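Local coordinates for protein interleukin 22 (Danio rerio, PDB 4O6K) that probably acts as a secreted helical cytokine of the interleukin-10 family, signalling by binding a cell-surface receptor in immune defence, at residues Asp40-Glu45 and Leu137-Thr142; Ser47-Ala52 and Asn92-Asp97; Ile54-Val59 and Arg85-Leu90. One frame throughout, in Å; residues are numbered along the deposited sequence.

Contact 1. Residues Asp40-Glu45 and Leu137-Thr142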
# COMPACT_ATOMS: atom_id res chain seq x y z
N ASP A 40 11.72 0.61 14.18
CA ASP A 40 11.13 0.56 15.51
C ASP A 40 9.61 0.63 15.45
O ASP A 40 8.91 -0.10 16.15
CB ASP A 40 11.67 1.69 16.38
CG ASP A 40 13.08 1.42 16.87
OD1 ASP A 40 13.62 0.32 16.69
OD2 ASP A 40 13.69 2.42 17.49
N MET A 41 9.10 1.52 14.61
CA MET A 41 7.66 1.71 14.44
C MET A 41 6.98 0.45 13.91
O MET A 41 5.88 0.10 14.34
CB MET A 41 7.38 2.88 13.50
CG MET A 41 6.68 4.05 14.16
SD MET A 41 6.30 5.39 13.01
CE MET A 41 7.95 5.90 12.54
N LEU A 42 7.65 -0.24 12.99
CA LEU A 42 7.11 -1.47 12.41
C LEU A 42 6.99 -2.60 13.43
O LEU A 42 6.21 -3.53 13.25
CB LEU A 42 7.97 -1.91 11.22
CG LEU A 42 7.87 -1.03 9.98
CD1 LEU A 42 8.91 -1.43 8.94
CD2 LEU A 42 6.47 -1.10 9.38
N GLN A 43 7.78 -2.51 14.50
CA GLN A 43 7.74 -3.52 15.56
C GLN A 43 6.59 -3.29 16.55
O GLN A 43 6.32 -4.15 17.40
CB GLN A 43 9.07 -3.55 16.31
CG GLN A 43 10.26 -3.93 15.45
CD GLN A 43 10.02 -5.20 14.65
OE1 GLN A 43 9.55 -6.21 15.20
NE2 GLN A 43 10.33 -5.17 13.36
N GLU A 44 5.95 -2.16 16.47
CA GLU A 44 4.85 -1.78 17.33
C GLU A 44 3.66 -2.58 16.90
O GLU A 44 3.48 -2.83 15.76
CB GLU A 44 4.53 -0.30 17.23
CG GLU A 44 5.64 0.61 17.65
CD GLU A 44 5.35 2.08 17.53
OE1 GLU A 44 4.34 2.48 17.01
OE2 GLU A 44 6.18 2.84 17.96
N GLU A 45 2.87 -2.98 17.88
CA GLU A 45 1.76 -3.87 17.69
C GLU A 45 0.63 -3.44 16.76
O GLU A 45 0.04 -4.28 16.20
CB GLU A 45 1.21 -4.38 19.01
CG GLU A 45 2.29 -4.93 19.89
CD GLU A 45 2.72 -3.95 20.97
OE1 GLU A 45 3.35 -2.88 20.71
OE2 GLU A 45 2.35 -4.26 22.09
N LEU A 137 3.99 -3.91 5.56
CA LEU A 137 3.13 -5.04 5.88
C LEU A 137 3.95 -6.29 6.16
O LEU A 137 3.70 -7.00 7.14
CB LEU A 137 2.15 -5.30 4.73
CG LEU A 137 1.11 -4.20 4.51
CD1 LEU A 137 0.43 -4.37 3.17
CD2 LEU A 137 0.10 -4.20 5.64
N PHE A 138 4.93 -6.56 5.30
CA PHE A 138 5.80 -7.72 5.45
C PHE A 138 6.43 -7.78 6.84
O PHE A 138 6.42 -8.83 7.49
CB PHE A 138 6.90 -7.70 4.38
CG PHE A 138 7.75 -8.95 4.35
CD1 PHE A 138 8.84 -9.08 5.18
CD2 PHE A 138 7.45 -9.98 3.47
CE1 PHE A 138 9.63 -10.22 5.15
CE2 PHE A 138 8.23 -11.12 3.43
CZ PHE A 138 9.32 -11.24 4.27
N GLU A 139 6.98 -6.66 7.30
CA GLU A 139 7.69 -6.63 8.57
C GLU A 139 6.76 -6.55 9.78
O GLU A 139 6.99 -7.23 10.78
CB GLU A 139 8.68 -5.46 8.59
CG GLU A 139 9.73 -5.56 7.50
CD GLU A 139 11.03 -4.87 7.86
OE1 GLU A 139 11.07 -4.19 8.92
OE2 GLU A 139 12.01 -5.00 7.10
N SER A 140 5.72 -5.74 9.69
CA SER A 140 4.84 -5.51 10.84
C SER A 140 3.82 -6.64 11.05
O SER A 140 3.36 -6.86 12.17
CB SER A 140 4.10 -4.18 10.68
OG SER A 140 3.20 -4.21 9.59
N CYS A 141 3.47 -7.34 9.97
CA CYS A 141 2.50 -8.43 10.06
C CYS A 141 3.13 -9.81 10.27
O CYS A 141 2.54 -10.80 9.89
CB CYS A 141 1.61 -8.47 8.81
SG CYS A 141 0.75 -6.92 8.48
N THR A 142 4.32 -9.90 10.86
CA THR A 142 4.87 -11.21 11.22
C THR A 142 4.42 -11.58 12.63
O THR A 142 4.61 -10.80 13.55
CB THR A 142 6.44 -11.26 11.16
OG1 THR A 142 7.01 -10.28 12.03
CG2 THR A 142 6.92 -11.01 9.80
O HOH W 1 4.77 -5.58 14.45
O HOH W 2 1.81 -4.89 14.14
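Leu42 straddles the last turn of helix 130-140, one methyl against Glu139 and the other beside Ser140. With CG beside the backbone N (chi1 -71°), both methyls are carried to the helix end. Leu42 and Glu139 meet at a slant. CD1 of Leu42 comes to 3.5 Å from OE1 of Glu139, an apolar approach of a methyl to a carboxylate oxygen. CD2 of Leu42 lies 4.1 Å from CB of Ser140. The carbonyl of Leu42 faces the same serine, with O 3.4 Å from CA of Ser140 in a CA-H...O contact. Ser140 OG turns back to hydrogen-bond the carbonyl of Tyr136, one turn earlier.

No direct hydrogen bond joins the segments. Water 1 lies between two carbonyls, 2.8 Å from O of Leu42 and 3.0 Å from O of Ser140, and probably links them, though it cannot donate to every carbonyl in reach. Water 2 sits between the carbonyls of Glu44 and Ser140 at longer range and may link them. Thr142 OG1 makes a long hydrogen bond to O of Glu139.

The contact sets the short helix 39-42 against the C-terminal end of helix 130-140. Ser140 packs on Ser47 and Cys48 of helix 47-62, and a disulfide joins Cys141 to Cys48.

Contact 2. Residues Ser47-Ala52 and Asn92-Asp97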
# COMPACT_ATOMS: atom_id res chain seq x y z
N SER A 47 1.02 -1.57 14.04
CA SER A 47 1.56 -1.21 12.73
C SER A 47 0.97 -2.02 11.57
O SER A 47 0.70 -1.46 10.50
CB SER A 47 3.08 -1.36 12.73
OG SER A 47 3.68 -0.34 13.51
N CYS A 48 0.78 -3.32 11.77
CA CYS A 48 0.20 -4.18 10.74
C CYS A 48 -1.18 -3.71 10.30
O CYS A 48 -1.42 -3.49 9.12
CB CYS A 48 0.12 -5.62 11.23
SG CYS A 48 -0.58 -6.77 10.01
N CYS A 49 -2.09 -3.55 11.26
CA CYS A 49 -3.46 -3.19 10.96
C CYS A 49 -3.58 -1.74 10.49
O CYS A 49 -4.48 -1.41 9.72
CB CYS A 49 -4.36 -3.42 12.18
SG CYS A 49 -4.58 -5.16 12.61
N ILE A 50 -2.68 -0.88 10.95
CA ILE A 50 -2.65 0.50 10.48
C ILE A 50 -2.32 0.54 8.99
O ILE A 50 -3.01 1.20 8.21
CB ILE A 50 -1.62 1.35 11.25
CG1 ILE A 50 -2.11 1.64 12.66
CG2 ILE A 50 -1.36 2.67 10.53
CD1 ILE A 50 -1.05 2.23 13.57
N ASN A 51 -1.27 -0.17 8.60
CA ASN A 51 -0.88 -0.23 7.20
C ASN A 51 -1.88 -1.01 6.36
O ASN A 51 -2.05 -0.74 5.17
CB ASN A 51 0.52 -0.85 7.06
CG ASN A 51 1.62 0.10 7.47
OD1 ASN A 51 1.87 1.10 6.80
ND2 ASN A 51 2.30 -0.22 8.57
N ALA A 52 -2.56 -1.97 6.99
CA ALA A 52 -3.59 -2.74 6.31
C ALA A 52 -4.78 -1.86 5.94
O ALA A 52 -5.46 -2.11 4.94
CB ALA A 52 -4.05 -3.89 7.20
N ASN A 92 -9.70 -9.40 8.66
CA ASN A 92 -10.38 -10.43 9.45
C ASN A 92 -9.78 -10.58 10.85
O ASN A 92 -10.47 -10.97 11.80
CB ASN A 92 -10.33 -11.77 8.71
CG ASN A 92 -11.32 -12.78 9.27
OD1 ASN A 92 -12.40 -12.42 9.73
ND2 ASN A 92 -10.94 -14.05 9.25
N HIS A 93 -8.49 -10.28 10.97
CA HIS A 93 -7.75 -10.35 12.23
C HIS A 93 -7.46 -8.99 12.86
O HIS A 93 -6.92 -8.90 13.97
CB HIS A 93 -6.44 -11.11 12.01
CG HIS A 93 -6.64 -12.59 11.88
ND1 HIS A 93 -7.48 -13.30 12.70
CD2 HIS A 93 -6.16 -13.48 10.97
CE1 HIS A 93 -7.48 -14.57 12.35
NE2 HIS A 93 -6.69 -14.71 11.30
N CYS A 94 -7.86 -7.92 12.17
CA CYS A 94 -7.70 -6.57 12.69
C CYS A 94 -9.00 -6.17 13.36
O CYS A 94 -9.91 -5.62 12.73
CB CYS A 94 -7.31 -5.59 11.59
SG CYS A 94 -5.61 -5.81 10.98
N LYS A 95 -9.07 -6.46 14.65
CA LYS A 95 -10.27 -6.30 15.46
C LYS A 95 -10.69 -4.84 15.54
O LYS A 95 -11.87 -4.52 15.42
CB LYS A 95 -9.98 -6.83 16.87
CG LYS A 95 -9.65 -8.31 16.93
CD LYS A 95 -9.41 -8.75 18.37
CE LYS A 95 -9.11 -10.24 18.46
NZ LYS A 95 -10.27 -11.09 18.07
N HIS A 96 -9.71 -3.97 15.73
CA HIS A 96 -9.95 -2.54 15.84
C HIS A 96 -10.05 -1.86 14.47
O HIS A 96 -9.34 -2.22 13.54
CB HIS A 96 -8.85 -1.87 16.67
CG HIS A 96 -9.03 -0.39 16.82
ND1 HIS A 96 -10.06 0.17 17.54
CD2 HIS A 96 -8.30 0.65 16.33
CE1 HIS A 96 -9.96 1.48 17.50
NE2 HIS A 96 -8.91 1.80 16.77
N ASP A 97 -10.88 -0.86 14.38
CA ASP A 97 -11.01 -0.06 13.19
C ASP A 97 -10.09 1.15 13.22
O ASP A 97 -10.35 2.10 13.88
CB ASP A 97 -12.45 0.40 13.02
CG ASP A 97 -12.63 1.33 11.84
OD1 ASP A 97 -11.74 1.46 11.03
OD2 ASP A 97 -13.70 1.90 11.72
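A disulfide pins the start of helix 47-62 to the loop just after helix 76-93, in an all-helical cytokine fold that resembles human interleukin 22. It joins Cys49 to Cys94, and it makes up essentially the whole contact. The two SG atoms, Cys49 SG and Cys94 SG, are 2.0 Å apart. The CB atoms of Cys49 and Cys94 stand 3.7 Å apart, with the C-S bonds turned nearly perpendicular about the bridge (chi3 -93°). Both cysteines point their CB toward the partner segment. Each SG lies beside its own backbone N and anti to the carbonyl carbon, with chi1 -68° for Cys49. The bridge therefore has similar first torsions at its two ends, although one end is helical and the other is not.

Within the first turn of helix 47-62, two donors of Asn51 grip the carbonyl of Ser47. The backbone N of Asn51 is 3.0 Å from O of Ser47, and ND2 of Asn51 is 2.8 Å from the same oxygen. The ND2 bond is bent (134° at the hydrogen) and comes from above the carbonyl plane, on the face opposite the backbone N.

The bridge lies near the surface, where Tyr98 touches Cys49. On the inner side of this turn, Cys48 and Ala52 pack on Leu90 of helix 76-93. Asn51 leans on Leu133, Tyr136 and Leu137 of helix 130-140.

Contact 3. Residues Ile54-Val59 and Arg85-Leu90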
# COMPACT_ATOMS: atom_id res chain seq x y z
N ILE A 54 -4.47 1.36 5.28
CA ILE A 54 -3.92 2.14 4.17
C ILE A 54 -3.95 1.31 2.89
O ILE A 54 -4.23 1.84 1.80
CB ILE A 54 -2.48 2.60 4.47
CG1 ILE A 54 -2.46 3.57 5.65
CG2 ILE A 54 -1.85 3.24 3.25
CD1 ILE A 54 -1.07 3.99 6.08
N LEU A 55 -3.69 0.02 3.02
CA LEU A 55 -3.74 -0.91 1.89
C LEU A 55 -5.15 -0.94 1.31
O LEU A 55 -5.33 -0.98 0.09
CB LEU A 55 -3.31 -2.31 2.32
CG LEU A 55 -3.33 -3.36 1.21
CD1 LEU A 55 -2.42 -2.95 0.07
CD2 LEU A 55 -2.94 -4.73 1.75
N LYS A 56 -6.14 -0.92 2.20
CA LYS A 56 -7.55 -0.87 1.81
C LYS A 56 -7.83 0.33 0.92
O LYS A 56 -8.49 0.21 -0.11
CB LYS A 56 -8.43 -0.79 3.05
CG LYS A 56 -9.93 -0.71 2.76
CD LYS A 56 -10.71 -0.90 4.05
CE LYS A 56 -12.21 -0.83 3.80
NZ LYS A 56 -12.62 -1.83 2.77
N TYR A 57 -7.32 1.48 1.34
CA TYR A 57 -7.48 2.72 0.60
C TYR A 57 -6.78 2.64 -0.75
O TYR A 57 -7.27 3.16 -1.75
CB TYR A 57 -6.94 3.90 1.41
CG TYR A 57 -7.44 5.24 0.92
CD1 TYR A 57 -8.65 5.76 1.37
CD2 TYR A 57 -6.70 6.00 0.02
CE1 TYR A 57 -9.11 6.98 0.93
CE2 TYR A 57 -7.16 7.23 -0.42
CZ TYR A 57 -8.36 7.71 0.04
OH TYR A 57 -8.82 8.94 -0.40
N TYR A 58 -5.62 1.99 -0.77
CA TYR A 58 -4.86 1.76 -2.00
C TYR A 58 -5.66 0.98 -3.03
O TYR A 58 -5.70 1.33 -4.20
CB TYR A 58 -3.55 1.03 -1.69
CG TYR A 58 -2.32 1.90 -1.75
CD1 TYR A 58 -2.00 2.76 -0.70
CD2 TYR A 58 -1.47 1.86 -2.84
CE1 TYR A 58 -0.87 3.56 -0.75
CE2 TYR A 58 -0.34 2.65 -2.90
CZ TYR A 58 -0.04 3.50 -1.85
OH TYR A 58 1.08 4.29 -1.91
N VAL A 59 -6.30 -0.10 -2.57
CA VAL A 59 -7.08 -0.96 -3.45
C VAL A 59 -8.27 -0.20 -4.04
O VAL A 59 -8.59 -0.35 -5.22
CB VAL A 59 -7.59 -2.21 -2.70
CG1 VAL A 59 -8.56 -3.01 -3.56
CG2 VAL A 59 -6.41 -3.08 -2.27
N ARG A 85 -6.75 -9.52 -1.60
CA ARG A 85 -6.74 -10.77 -0.84
C ARG A 85 -5.98 -10.61 0.47
O ARG A 85 -6.42 -11.08 1.51
CB ARG A 85 -6.13 -11.90 -1.68
CG ARG A 85 -6.97 -12.30 -2.88
CD ARG A 85 -6.40 -13.52 -3.58
NE ARG A 85 -7.17 -13.88 -4.77
CZ ARG A 85 -6.82 -13.54 -6.01
NH1 ARG A 85 -5.71 -12.85 -6.22
NH2 ARG A 85 -7.58 -13.90 -7.03
N VAL A 86 -4.82 -9.94 0.40
CA VAL A 86 -4.03 -9.65 1.59
C VAL A 86 -4.82 -8.80 2.58
O VAL A 86 -4.90 -9.12 3.77
CB VAL A 86 -2.72 -8.92 1.22
CG1 VAL A 86 -1.99 -8.47 2.48
CG2 VAL A 86 -1.83 -9.82 0.37
N GLU A 87 -5.39 -7.70 2.08
CA GLU A 87 -6.18 -6.79 2.90
C GLU A 87 -7.35 -7.49 3.59
O GLU A 87 -7.61 -7.26 4.77
CB GLU A 87 -6.69 -5.63 2.04
CG GLU A 87 -7.27 -4.45 2.82
CD GLU A 87 -8.71 -4.68 3.25
OE1 GLU A 87 -9.48 -5.26 2.45
OE2 GLU A 87 -9.06 -4.29 4.38
N GLN A 88 -8.05 -8.34 2.85
CA GLN A 88 -9.19 -9.07 3.39
C GLN A 88 -8.80 -9.99 4.55
O GLN A 88 -9.50 -10.04 5.56
CB GLN A 88 -9.89 -9.87 2.29
CG GLN A 88 -10.75 -9.01 1.38
CD GLN A 88 -11.84 -8.26 2.14
OE1 GLN A 88 -11.81 -7.04 2.24
NE2 GLN A 88 -12.79 -9.01 2.68
N GLU A 89 -7.69 -10.70 4.39
CA GLU A 89 -7.22 -11.59 5.45
C GLU A 89 -6.77 -10.80 6.67
O GLU A 89 -7.07 -11.19 7.81
CB GLU A 89 -6.06 -12.46 4.96
CG GLU A 89 -5.56 -13.44 6.02
CD GLU A 89 -4.59 -14.46 5.47
OE1 GLU A 89 -4.33 -14.45 4.25
OE2 GLU A 89 -4.08 -15.28 6.27
N LEU A 90 -6.06 -9.71 6.45
CA LEU A 90 -5.60 -8.87 7.55
C LEU A 90 -6.77 -8.24 8.29
O LEU A 90 -6.78 -8.21 9.52
CB LEU A 90 -4.66 -7.77 7.04
CG LEU A 90 -3.27 -8.25 6.60
CD1 LEU A 90 -2.42 -7.08 6.14
CD2 LEU A 90 -2.60 -8.98 7.75
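Helices 54-59 and 85-90 run roughly antiparallel, at 144° between their directions, with axes 9.5 Å apart at closest approach. This is a helix-helix pairing within the all-helical cytokine fold. Glu87 enters between Leu55 and Lys56. Its CG is anti to the backbone N (chi1 -167°), and a bend at chi2 turns the carboxylate along Lys56. CB of Glu87 meets CD2 of Leu55 at 3.9 Å, where the two side chains pass antiparallel alongside each other. CG of Glu87 lies 3.7 Å from CA of Lys56, close against the backbone of the opposing helix. The aliphatic part of Lys56 runs obliquely across the glutamate, its CD 3.8 Å from OE2 of Glu87.

NZ of Lys56 stays 4.6 Å from OE2 of Glu87, so the opposite charges are near without touching and may attract weakly. With an alanine here in place of Glu87, CG and the carboxylate are gone, which would probably open a gap against CA of Lys56 and leave the lysine without this nearby negative charge.

Leu55 also packs on Leu83 of helix 76-93 and on Leu137 of helix 130-140, placing it in the interior. Val86 touches Pro6 of the N-terminal segment. Across the helix pair, CG1 of Val86 meets CD2 of Leu55 at 3.9 Å.

After helix 10-24 the chain reaches helix 39-42, where contact 1 opens. It closes only at the end of helix 130-140 and so spans the other two. Helix 47-62 follows, opening contact 2 at its start and contact 3 further along. Helix 76-93 returns: contact 3 closes first, then contact 2 just beyond the helix end. The three loops are thus nested, with none crossing. Contacts 2 and 3 tie together the same two helices at separate levels, about 10 Å apart between centres. Contact 1 adds the C-terminal helix, whose Leu137 reaches both Leu55 and Leu90. Contacts 1 and 2 also touch directly, at the start of helix 47-62.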